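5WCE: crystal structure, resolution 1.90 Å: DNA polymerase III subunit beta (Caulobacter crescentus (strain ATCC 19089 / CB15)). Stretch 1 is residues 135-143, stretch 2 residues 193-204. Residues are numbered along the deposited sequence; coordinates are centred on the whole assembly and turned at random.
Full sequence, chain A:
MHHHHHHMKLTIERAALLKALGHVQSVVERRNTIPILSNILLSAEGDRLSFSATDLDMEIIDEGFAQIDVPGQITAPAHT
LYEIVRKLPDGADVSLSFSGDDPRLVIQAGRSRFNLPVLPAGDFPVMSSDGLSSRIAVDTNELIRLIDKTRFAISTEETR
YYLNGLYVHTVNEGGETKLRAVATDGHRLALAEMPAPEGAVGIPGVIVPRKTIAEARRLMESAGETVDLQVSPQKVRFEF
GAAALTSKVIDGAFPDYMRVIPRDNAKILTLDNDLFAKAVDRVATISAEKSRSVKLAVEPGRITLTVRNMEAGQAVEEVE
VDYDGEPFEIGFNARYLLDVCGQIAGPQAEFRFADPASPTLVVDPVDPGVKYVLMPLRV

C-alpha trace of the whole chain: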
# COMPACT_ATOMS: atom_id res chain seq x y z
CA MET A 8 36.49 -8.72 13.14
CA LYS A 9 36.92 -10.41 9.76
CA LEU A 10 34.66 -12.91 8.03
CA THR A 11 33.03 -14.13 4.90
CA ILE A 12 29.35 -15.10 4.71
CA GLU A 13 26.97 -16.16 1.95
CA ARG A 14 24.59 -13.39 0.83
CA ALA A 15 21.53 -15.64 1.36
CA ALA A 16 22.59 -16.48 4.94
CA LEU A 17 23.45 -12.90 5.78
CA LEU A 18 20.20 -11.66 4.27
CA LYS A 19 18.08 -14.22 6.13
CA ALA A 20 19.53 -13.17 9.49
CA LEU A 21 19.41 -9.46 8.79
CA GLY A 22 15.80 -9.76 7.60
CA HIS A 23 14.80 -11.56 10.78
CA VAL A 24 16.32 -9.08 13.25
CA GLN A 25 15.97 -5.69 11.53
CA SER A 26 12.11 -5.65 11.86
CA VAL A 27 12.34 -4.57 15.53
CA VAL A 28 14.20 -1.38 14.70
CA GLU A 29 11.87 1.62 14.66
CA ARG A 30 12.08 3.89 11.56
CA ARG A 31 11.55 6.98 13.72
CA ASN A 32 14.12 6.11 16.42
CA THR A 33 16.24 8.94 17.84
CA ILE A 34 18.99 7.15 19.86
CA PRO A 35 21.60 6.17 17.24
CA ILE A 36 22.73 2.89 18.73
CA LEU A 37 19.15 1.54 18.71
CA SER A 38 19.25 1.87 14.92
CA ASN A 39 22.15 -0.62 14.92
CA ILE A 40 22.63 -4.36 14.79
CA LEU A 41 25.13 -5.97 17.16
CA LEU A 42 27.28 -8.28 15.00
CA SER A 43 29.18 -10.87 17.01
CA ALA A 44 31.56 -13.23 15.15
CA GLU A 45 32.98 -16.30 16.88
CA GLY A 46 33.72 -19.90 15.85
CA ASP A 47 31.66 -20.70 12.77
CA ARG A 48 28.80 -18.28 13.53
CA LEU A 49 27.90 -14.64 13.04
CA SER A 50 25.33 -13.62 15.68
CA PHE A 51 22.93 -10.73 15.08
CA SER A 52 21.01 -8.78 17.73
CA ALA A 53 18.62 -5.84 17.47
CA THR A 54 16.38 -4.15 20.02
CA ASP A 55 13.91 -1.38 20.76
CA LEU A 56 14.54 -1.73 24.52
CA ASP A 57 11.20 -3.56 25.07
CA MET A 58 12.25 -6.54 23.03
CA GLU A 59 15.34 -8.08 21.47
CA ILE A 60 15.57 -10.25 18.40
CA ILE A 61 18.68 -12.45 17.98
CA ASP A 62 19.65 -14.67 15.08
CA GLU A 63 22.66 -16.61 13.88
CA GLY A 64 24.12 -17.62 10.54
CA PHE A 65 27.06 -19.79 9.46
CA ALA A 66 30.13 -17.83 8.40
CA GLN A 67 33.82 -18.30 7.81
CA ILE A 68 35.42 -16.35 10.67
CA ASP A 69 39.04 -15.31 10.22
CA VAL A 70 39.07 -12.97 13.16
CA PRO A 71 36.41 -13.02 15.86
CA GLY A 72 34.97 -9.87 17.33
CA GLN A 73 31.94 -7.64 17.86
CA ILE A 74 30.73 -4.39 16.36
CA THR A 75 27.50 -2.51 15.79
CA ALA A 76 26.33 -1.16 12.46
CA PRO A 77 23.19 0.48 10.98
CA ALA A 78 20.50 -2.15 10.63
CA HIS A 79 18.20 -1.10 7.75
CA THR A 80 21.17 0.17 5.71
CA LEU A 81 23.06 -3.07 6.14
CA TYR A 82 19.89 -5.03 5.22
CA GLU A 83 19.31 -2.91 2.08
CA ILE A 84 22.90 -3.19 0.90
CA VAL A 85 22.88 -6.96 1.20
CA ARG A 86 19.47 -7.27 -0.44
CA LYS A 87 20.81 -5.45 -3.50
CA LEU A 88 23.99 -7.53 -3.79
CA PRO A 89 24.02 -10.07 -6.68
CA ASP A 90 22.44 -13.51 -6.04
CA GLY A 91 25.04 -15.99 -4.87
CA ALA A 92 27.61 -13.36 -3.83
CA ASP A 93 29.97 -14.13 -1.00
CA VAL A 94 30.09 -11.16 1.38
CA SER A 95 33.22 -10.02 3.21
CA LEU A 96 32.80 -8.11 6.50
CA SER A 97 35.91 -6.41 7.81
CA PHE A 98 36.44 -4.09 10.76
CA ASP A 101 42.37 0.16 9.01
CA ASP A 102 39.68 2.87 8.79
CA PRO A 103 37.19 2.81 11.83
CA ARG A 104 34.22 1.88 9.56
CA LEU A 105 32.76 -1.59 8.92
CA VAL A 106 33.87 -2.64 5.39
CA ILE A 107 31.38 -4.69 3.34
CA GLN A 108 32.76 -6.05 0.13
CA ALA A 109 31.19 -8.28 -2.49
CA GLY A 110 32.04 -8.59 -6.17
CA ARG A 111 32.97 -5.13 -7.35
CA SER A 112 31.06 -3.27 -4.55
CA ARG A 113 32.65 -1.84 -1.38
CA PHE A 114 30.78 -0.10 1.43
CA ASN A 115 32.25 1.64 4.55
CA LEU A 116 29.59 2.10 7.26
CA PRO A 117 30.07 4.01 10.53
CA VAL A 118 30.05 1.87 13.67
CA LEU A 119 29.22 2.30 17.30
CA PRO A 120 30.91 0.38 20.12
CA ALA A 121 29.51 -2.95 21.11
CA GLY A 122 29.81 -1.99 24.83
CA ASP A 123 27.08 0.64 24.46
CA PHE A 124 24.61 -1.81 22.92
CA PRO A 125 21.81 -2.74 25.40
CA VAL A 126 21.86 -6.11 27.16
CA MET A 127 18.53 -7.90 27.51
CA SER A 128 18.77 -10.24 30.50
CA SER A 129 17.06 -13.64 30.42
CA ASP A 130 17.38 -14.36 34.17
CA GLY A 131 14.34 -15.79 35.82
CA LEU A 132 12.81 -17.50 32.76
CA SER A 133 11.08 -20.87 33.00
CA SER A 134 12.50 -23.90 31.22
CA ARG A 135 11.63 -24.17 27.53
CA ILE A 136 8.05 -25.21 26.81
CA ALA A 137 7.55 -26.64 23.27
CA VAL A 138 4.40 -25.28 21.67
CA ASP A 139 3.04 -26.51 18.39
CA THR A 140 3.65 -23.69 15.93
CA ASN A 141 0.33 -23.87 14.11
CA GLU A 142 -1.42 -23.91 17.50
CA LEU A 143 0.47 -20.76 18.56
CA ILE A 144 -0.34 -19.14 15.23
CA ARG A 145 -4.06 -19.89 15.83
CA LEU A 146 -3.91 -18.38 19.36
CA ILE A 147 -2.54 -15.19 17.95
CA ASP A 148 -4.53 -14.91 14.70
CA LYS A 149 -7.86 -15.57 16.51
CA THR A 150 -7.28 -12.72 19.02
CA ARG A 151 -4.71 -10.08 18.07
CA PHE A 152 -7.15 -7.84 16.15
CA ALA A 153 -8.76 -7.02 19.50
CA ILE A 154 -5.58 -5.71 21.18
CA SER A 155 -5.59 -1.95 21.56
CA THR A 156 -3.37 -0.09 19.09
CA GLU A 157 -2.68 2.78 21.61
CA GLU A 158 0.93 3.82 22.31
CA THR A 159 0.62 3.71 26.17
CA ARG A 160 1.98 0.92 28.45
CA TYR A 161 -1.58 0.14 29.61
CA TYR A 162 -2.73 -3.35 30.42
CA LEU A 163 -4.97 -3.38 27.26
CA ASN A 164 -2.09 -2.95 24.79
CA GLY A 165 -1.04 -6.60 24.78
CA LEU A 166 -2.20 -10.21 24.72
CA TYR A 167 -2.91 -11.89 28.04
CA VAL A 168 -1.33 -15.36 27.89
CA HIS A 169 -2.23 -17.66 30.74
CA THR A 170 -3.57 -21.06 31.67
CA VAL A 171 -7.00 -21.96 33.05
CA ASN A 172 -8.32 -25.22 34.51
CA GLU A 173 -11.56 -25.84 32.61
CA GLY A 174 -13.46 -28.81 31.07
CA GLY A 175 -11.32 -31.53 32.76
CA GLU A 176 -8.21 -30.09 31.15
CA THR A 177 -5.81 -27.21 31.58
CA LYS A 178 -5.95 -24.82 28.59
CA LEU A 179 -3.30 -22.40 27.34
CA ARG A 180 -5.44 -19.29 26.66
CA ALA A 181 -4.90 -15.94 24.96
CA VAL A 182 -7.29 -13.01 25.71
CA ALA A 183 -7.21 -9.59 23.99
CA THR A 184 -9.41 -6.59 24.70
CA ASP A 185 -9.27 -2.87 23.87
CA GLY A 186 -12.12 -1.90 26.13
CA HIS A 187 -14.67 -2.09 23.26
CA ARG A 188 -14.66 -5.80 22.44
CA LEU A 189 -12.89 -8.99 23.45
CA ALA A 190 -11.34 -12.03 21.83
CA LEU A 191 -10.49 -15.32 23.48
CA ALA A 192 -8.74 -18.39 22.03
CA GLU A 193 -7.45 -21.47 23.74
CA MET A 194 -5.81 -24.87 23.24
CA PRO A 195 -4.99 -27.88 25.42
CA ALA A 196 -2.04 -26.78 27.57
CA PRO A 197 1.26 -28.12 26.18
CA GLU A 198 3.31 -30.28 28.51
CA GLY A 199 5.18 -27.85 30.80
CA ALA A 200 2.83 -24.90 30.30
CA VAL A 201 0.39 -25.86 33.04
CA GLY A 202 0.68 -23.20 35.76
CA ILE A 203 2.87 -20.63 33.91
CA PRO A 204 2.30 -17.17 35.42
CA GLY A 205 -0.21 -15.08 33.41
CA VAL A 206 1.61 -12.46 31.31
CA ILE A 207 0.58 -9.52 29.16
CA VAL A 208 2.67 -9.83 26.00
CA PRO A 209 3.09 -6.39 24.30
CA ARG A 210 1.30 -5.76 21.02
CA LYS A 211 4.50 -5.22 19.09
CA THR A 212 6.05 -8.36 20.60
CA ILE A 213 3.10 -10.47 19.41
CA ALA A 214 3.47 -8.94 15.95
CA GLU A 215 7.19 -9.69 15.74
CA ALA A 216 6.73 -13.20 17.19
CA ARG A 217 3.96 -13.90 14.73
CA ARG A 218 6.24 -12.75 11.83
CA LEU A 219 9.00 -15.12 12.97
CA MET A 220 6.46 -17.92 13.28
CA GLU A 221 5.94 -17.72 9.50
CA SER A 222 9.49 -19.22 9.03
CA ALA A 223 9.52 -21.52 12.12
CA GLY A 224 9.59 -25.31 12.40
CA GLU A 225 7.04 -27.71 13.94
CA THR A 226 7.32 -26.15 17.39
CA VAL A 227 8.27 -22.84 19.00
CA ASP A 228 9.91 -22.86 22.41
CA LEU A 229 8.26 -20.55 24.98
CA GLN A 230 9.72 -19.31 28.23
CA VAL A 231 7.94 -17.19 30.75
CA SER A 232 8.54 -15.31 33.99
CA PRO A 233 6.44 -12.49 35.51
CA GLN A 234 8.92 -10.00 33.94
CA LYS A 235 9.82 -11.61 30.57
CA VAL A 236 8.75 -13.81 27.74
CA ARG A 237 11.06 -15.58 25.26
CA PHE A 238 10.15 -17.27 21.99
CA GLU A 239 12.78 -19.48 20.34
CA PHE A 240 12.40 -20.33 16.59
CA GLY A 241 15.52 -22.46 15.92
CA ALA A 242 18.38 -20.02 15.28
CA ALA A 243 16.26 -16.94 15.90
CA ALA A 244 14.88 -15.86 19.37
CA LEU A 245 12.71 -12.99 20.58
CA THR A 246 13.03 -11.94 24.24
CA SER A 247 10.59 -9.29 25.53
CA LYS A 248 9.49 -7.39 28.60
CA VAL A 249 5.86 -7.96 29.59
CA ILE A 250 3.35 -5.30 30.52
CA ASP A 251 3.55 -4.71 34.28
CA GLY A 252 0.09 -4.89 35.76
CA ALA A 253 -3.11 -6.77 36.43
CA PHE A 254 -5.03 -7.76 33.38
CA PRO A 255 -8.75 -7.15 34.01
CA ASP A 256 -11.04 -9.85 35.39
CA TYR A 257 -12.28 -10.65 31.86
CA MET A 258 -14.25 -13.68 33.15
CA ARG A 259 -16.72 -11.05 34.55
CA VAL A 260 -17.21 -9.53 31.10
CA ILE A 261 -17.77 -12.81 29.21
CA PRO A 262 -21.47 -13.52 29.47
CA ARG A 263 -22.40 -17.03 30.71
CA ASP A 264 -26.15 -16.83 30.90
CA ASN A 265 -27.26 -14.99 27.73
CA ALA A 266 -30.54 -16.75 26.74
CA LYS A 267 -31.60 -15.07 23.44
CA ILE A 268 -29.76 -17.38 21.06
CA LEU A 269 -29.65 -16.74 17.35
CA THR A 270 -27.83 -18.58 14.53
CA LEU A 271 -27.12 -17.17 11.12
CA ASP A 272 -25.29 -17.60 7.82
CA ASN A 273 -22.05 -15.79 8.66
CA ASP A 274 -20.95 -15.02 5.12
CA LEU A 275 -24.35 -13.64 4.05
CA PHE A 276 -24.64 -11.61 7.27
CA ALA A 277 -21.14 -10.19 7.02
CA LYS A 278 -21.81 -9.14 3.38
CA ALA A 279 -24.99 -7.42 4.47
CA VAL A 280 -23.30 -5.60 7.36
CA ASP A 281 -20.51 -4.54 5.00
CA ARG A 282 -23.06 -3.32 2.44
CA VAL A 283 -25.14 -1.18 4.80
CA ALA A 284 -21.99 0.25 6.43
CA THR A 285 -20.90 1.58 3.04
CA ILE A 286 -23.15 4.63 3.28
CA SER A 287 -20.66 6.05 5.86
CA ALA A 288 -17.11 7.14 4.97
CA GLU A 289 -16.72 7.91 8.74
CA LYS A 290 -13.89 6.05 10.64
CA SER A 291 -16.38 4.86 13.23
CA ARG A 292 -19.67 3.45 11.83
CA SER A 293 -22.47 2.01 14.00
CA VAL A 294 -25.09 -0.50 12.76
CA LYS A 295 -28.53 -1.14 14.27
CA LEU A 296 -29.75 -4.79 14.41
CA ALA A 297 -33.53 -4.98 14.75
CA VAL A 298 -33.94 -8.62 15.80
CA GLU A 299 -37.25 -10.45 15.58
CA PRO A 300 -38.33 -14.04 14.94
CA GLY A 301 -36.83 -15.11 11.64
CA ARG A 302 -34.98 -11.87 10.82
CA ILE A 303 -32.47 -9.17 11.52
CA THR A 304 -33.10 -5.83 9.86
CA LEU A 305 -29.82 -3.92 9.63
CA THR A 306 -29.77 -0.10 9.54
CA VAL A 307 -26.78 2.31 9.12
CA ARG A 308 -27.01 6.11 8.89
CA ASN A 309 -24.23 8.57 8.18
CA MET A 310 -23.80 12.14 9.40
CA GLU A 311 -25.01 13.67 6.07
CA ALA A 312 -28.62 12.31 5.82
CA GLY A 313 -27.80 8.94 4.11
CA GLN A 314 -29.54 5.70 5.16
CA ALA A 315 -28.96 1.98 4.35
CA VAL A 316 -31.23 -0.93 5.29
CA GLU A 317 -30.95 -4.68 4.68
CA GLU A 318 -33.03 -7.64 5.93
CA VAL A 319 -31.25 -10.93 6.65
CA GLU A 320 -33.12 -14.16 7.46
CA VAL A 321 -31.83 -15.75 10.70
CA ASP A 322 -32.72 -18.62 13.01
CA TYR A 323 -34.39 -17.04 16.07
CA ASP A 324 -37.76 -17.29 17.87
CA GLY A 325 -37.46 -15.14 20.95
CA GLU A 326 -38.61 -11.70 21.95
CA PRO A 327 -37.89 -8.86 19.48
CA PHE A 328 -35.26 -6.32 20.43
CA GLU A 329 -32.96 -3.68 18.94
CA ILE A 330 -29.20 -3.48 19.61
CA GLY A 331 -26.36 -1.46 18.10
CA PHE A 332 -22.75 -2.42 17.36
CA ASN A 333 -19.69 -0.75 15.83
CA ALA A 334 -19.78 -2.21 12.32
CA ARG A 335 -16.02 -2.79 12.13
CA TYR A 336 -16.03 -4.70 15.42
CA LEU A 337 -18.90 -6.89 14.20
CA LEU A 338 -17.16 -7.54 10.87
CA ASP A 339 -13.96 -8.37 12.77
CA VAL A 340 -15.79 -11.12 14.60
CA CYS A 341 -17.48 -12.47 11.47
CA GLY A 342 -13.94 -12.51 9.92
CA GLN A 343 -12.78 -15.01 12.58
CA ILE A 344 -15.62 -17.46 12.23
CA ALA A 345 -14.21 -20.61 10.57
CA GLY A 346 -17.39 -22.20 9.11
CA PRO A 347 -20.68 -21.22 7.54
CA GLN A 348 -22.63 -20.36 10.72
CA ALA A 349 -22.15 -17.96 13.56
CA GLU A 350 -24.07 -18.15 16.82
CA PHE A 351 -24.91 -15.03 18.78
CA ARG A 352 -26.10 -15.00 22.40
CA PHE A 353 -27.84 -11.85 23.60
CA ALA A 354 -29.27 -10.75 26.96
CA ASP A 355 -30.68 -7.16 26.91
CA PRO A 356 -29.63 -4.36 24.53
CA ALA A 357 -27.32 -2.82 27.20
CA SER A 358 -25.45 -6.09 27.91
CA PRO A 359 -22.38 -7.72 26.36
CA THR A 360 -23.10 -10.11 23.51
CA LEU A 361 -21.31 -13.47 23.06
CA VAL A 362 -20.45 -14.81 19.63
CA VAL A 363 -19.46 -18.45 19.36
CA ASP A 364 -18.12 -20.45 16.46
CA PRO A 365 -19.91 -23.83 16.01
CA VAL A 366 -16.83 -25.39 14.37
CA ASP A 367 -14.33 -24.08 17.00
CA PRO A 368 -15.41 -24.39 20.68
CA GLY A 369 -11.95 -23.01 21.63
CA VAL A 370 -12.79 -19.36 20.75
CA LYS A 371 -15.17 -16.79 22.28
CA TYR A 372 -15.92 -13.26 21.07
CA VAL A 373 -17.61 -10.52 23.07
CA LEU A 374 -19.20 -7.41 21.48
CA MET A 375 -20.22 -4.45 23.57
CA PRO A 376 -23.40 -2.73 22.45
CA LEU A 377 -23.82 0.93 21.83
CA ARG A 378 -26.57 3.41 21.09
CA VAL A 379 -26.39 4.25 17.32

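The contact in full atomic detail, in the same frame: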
# COMPACT_ATOMS: atom_id res chain seq x y z
N ARG A 135 12.27 -24.15 28.84
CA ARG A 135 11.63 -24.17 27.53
C ARG A 135 10.40 -25.07 27.54
O ARG A 135 10.43 -26.19 28.01
CB ARG A 135 12.61 -24.63 26.46
CG ARG A 135 13.65 -23.56 26.15
CD ARG A 135 14.77 -24.13 25.29
NE ARG A 135 15.75 -23.10 25.05
CZ ARG A 135 16.65 -22.68 25.95
NH1 ARG A 135 16.73 -23.24 27.18
NH2 ARG A 135 17.49 -21.71 25.63
N ILE A 136 9.32 -24.52 27.00
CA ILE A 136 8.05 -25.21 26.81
C ILE A 136 7.81 -25.27 25.29
O ILE A 136 7.61 -24.25 24.66
CB ILE A 136 6.93 -24.41 27.47
CG1 ILE A 136 7.17 -24.30 28.97
CG2 ILE A 136 5.59 -25.02 27.15
CD1 ILE A 136 6.40 -23.20 29.66
N ALA A 137 7.81 -26.47 24.71
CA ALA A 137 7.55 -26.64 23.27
C ALA A 137 6.07 -26.49 23.00
O ALA A 137 5.24 -27.14 23.65
CB ALA A 137 8.04 -27.99 22.79
N VAL A 138 5.75 -25.56 22.10
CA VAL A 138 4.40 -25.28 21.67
C VAL A 138 4.29 -25.53 20.20
O VAL A 138 5.05 -24.97 19.40
CB VAL A 138 3.95 -23.83 21.99
CG1 VAL A 138 2.47 -23.66 21.70
CG2 VAL A 138 4.26 -23.49 23.45
N ASP A 139 3.31 -26.34 19.81
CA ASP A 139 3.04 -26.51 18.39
C ASP A 139 2.86 -25.17 17.68
O ASP A 139 2.05 -24.31 18.10
CB ASP A 139 1.81 -27.42 18.20
CG ASP A 139 1.53 -27.65 16.77
OD1 ASP A 139 0.92 -26.79 16.08
OD2 ASP A 139 1.97 -28.68 16.29
N THR A 140 3.57 -24.97 16.58
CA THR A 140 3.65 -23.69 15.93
C THR A 140 2.33 -23.23 15.34
O THR A 140 1.96 -22.06 15.43
CB THR A 140 4.73 -23.70 14.81
OG1 THR A 140 6.03 -23.98 15.37
CG2 THR A 140 4.79 -22.38 14.10
N ASN A 141 1.66 -24.16 14.68
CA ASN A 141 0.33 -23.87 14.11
C ASN A 141 -0.69 -23.52 15.19
O ASN A 141 -1.46 -22.60 15.01
CB ASN A 141 -0.13 -25.04 13.24
CG ASN A 141 0.61 -25.10 11.89
OD1 ASN A 141 1.07 -24.09 11.32
ND2 ASN A 141 0.69 -26.29 11.37
N GLU A 142 -0.65 -24.24 16.32
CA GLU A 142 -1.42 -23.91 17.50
C GLU A 142 -1.15 -22.48 18.00
O GLU A 142 -2.12 -21.74 18.28
CB GLU A 142 -1.22 -24.93 18.59
CG GLU A 142 -1.79 -26.32 18.29
CD GLU A 142 -3.30 -26.27 18.12
OE1 GLU A 142 -3.99 -26.13 19.12
OE2 GLU A 142 -3.78 -26.35 16.98
N LEU A 143 0.14 -22.10 18.09
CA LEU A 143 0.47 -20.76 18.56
C LEU A 143 -0.02 -19.71 17.58
O LEU A 143 -0.54 -18.63 17.98
CB LEU A 143 1.97 -20.66 18.85
CG LEU A 143 2.48 -19.48 19.64
CD1 LEU A 143 1.70 -19.37 20.94
CD2 LEU A 143 4.00 -19.69 19.91
N GLU A 193 -8.15 -20.57 22.87
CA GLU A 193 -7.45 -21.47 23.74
C GLU A 193 -7.18 -22.81 23.08
O GLU A 193 -7.78 -23.16 22.06
CB GLU A 193 -8.20 -21.64 25.05
CG GLU A 193 -9.50 -22.44 24.91
CD GLU A 193 -10.46 -22.30 26.05
OE1 GLU A 193 -10.11 -21.65 27.05
OE2 GLU A 193 -11.58 -22.90 25.92
N MET A 194 -6.23 -23.53 23.68
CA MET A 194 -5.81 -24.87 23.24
C MET A 194 -5.52 -25.71 24.47
O MET A 194 -5.33 -25.16 25.55
CB MET A 194 -4.55 -24.78 22.39
CG MET A 194 -3.32 -24.19 23.16
SD MET A 194 -1.83 -24.00 22.16
CE MET A 194 -1.42 -25.75 22.08
N PRO A 195 -5.47 -27.05 24.31
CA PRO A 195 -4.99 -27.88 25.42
C PRO A 195 -3.58 -27.44 25.81
O PRO A 195 -2.75 -27.22 24.93
CB PRO A 195 -5.00 -29.32 24.86
CG PRO A 195 -5.91 -29.27 23.67
CD PRO A 195 -5.85 -27.86 23.13
N ALA A 196 -3.33 -27.31 27.11
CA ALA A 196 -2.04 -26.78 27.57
C ALA A 196 -0.93 -27.75 27.20
O ALA A 196 -1.00 -28.92 27.57
CB ALA A 196 -2.07 -26.53 29.07
N PRO A 197 0.08 -27.28 26.44
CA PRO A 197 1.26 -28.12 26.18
C PRO A 197 1.88 -28.63 27.46
O PRO A 197 1.72 -28.02 28.54
CB PRO A 197 2.24 -27.18 25.47
CG PRO A 197 1.44 -26.05 24.99
CD PRO A 197 0.23 -25.93 25.88
N GLU A 198 2.56 -29.76 27.37
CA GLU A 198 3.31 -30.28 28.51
C GLU A 198 4.32 -29.21 28.95
O GLU A 198 5.05 -28.68 28.11
CB GLU A 198 4.00 -31.59 28.12
CG GLU A 198 4.75 -32.24 29.25
CD GLU A 198 5.43 -33.53 28.83
OE1 GLU A 198 4.81 -34.60 29.05
OE2 GLU A 198 6.59 -33.46 28.32
N GLY A 199 4.31 -28.89 30.24
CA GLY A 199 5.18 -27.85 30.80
C GLY A 199 4.59 -26.44 30.90
O GLY A 199 5.13 -25.58 31.57
N ALA A 200 3.46 -26.19 30.25
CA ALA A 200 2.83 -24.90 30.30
C ALA A 200 1.91 -24.78 31.46
O ALA A 200 1.52 -23.67 31.78
CB ALA A 200 2.06 -24.65 29.03
N VAL A 201 1.52 -25.89 32.08
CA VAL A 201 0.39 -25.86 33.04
C VAL A 201 0.92 -25.06 34.22
O VAL A 201 2.04 -25.31 34.70
CB VAL A 201 -0.01 -27.28 33.49
CG1 VAL A 201 -0.99 -27.29 34.66
CG2 VAL A 201 -0.55 -28.09 32.32
N GLY A 202 0.19 -24.04 34.65
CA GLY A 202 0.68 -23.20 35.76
C GLY A 202 1.78 -22.16 35.48
O GLY A 202 2.39 -21.66 36.40
N ILE A 203 2.08 -21.86 34.22
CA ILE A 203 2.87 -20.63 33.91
C ILE A 203 2.21 -19.39 34.54
O ILE A 203 0.97 -19.35 34.64
CB ILE A 203 3.03 -20.36 32.39
CG1 ILE A 203 1.69 -20.34 31.65
CG2 ILE A 203 4.02 -21.35 31.78
CD1 ILE A 203 1.74 -19.56 30.35
N PRO A 204 3.00 -18.39 34.97
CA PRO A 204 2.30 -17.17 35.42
C PRO A 204 1.64 -16.48 34.21
O PRO A 204 2.19 -16.52 33.10
CB PRO A 204 3.41 -16.31 36.01
CG PRO A 204 4.65 -16.69 35.24
CD PRO A 204 4.46 -18.19 34.90
O HOH W 1 5.54 -29.19 25.34

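No direct hydrogen bond joins these two segments; they meet through apolar side chains and one bridging water, with the strand 136-139 and the start of a helix lying against a strand end and the loop that follows it.

Arg-135 stands outside the contact. Ile-136, buried and directed toward the loop, makes the most contacts. Its CG2 lies 4.0 Å from Ala-200 CB and 4.3 Å from Pro-197 CB, while its CD1 reaches Ile-203 CG2 at 3.7 Å. A branched aliphatic side chain suits this place because its separate methyl groups can touch several neighbours at once. The loop folds back on itself here: Ala-200 N donates to Pro-197 O (3.0 Å). Gly-199 passes close by, its O 3.3 Å from Ile-136 CD1; its positive phi favours glycine, and a CB would point toward the isoleucine, about 3.7 Å from CG1.

Ala-137 contributes mainly its backbone. Its O lies 3.5 Å from Pro-197 CB and accepts from a water (2.7 Å to the water oxygen), which also donates to Glu-198 O, 2.9 Å from that same oxygen. The water thus links two carbonyls that could not bond each other, both being acceptors.

Val-138 is compact, apolar and beta-branched, which suits a buried strand position. Both methyls pack on Pro-197 CG, CG2 at 4.1 Å and CG1 at 4.2 Å, and CG1 also lies 4.3 Å from Met-194 SD. The long, unbranched methionine extends far enough to meet it.

Asp-139 caps the helix, its OD1 accepting from Glu-142 N at 3.0 Å; its short carboxylate can reach a free backbone N-H in the first turn. Glu-142 then turns toward the other segment, where its OE1 comes within 3.6 Å of Met-194 CB, leaving the carboxylate at the margin of the apolar packing.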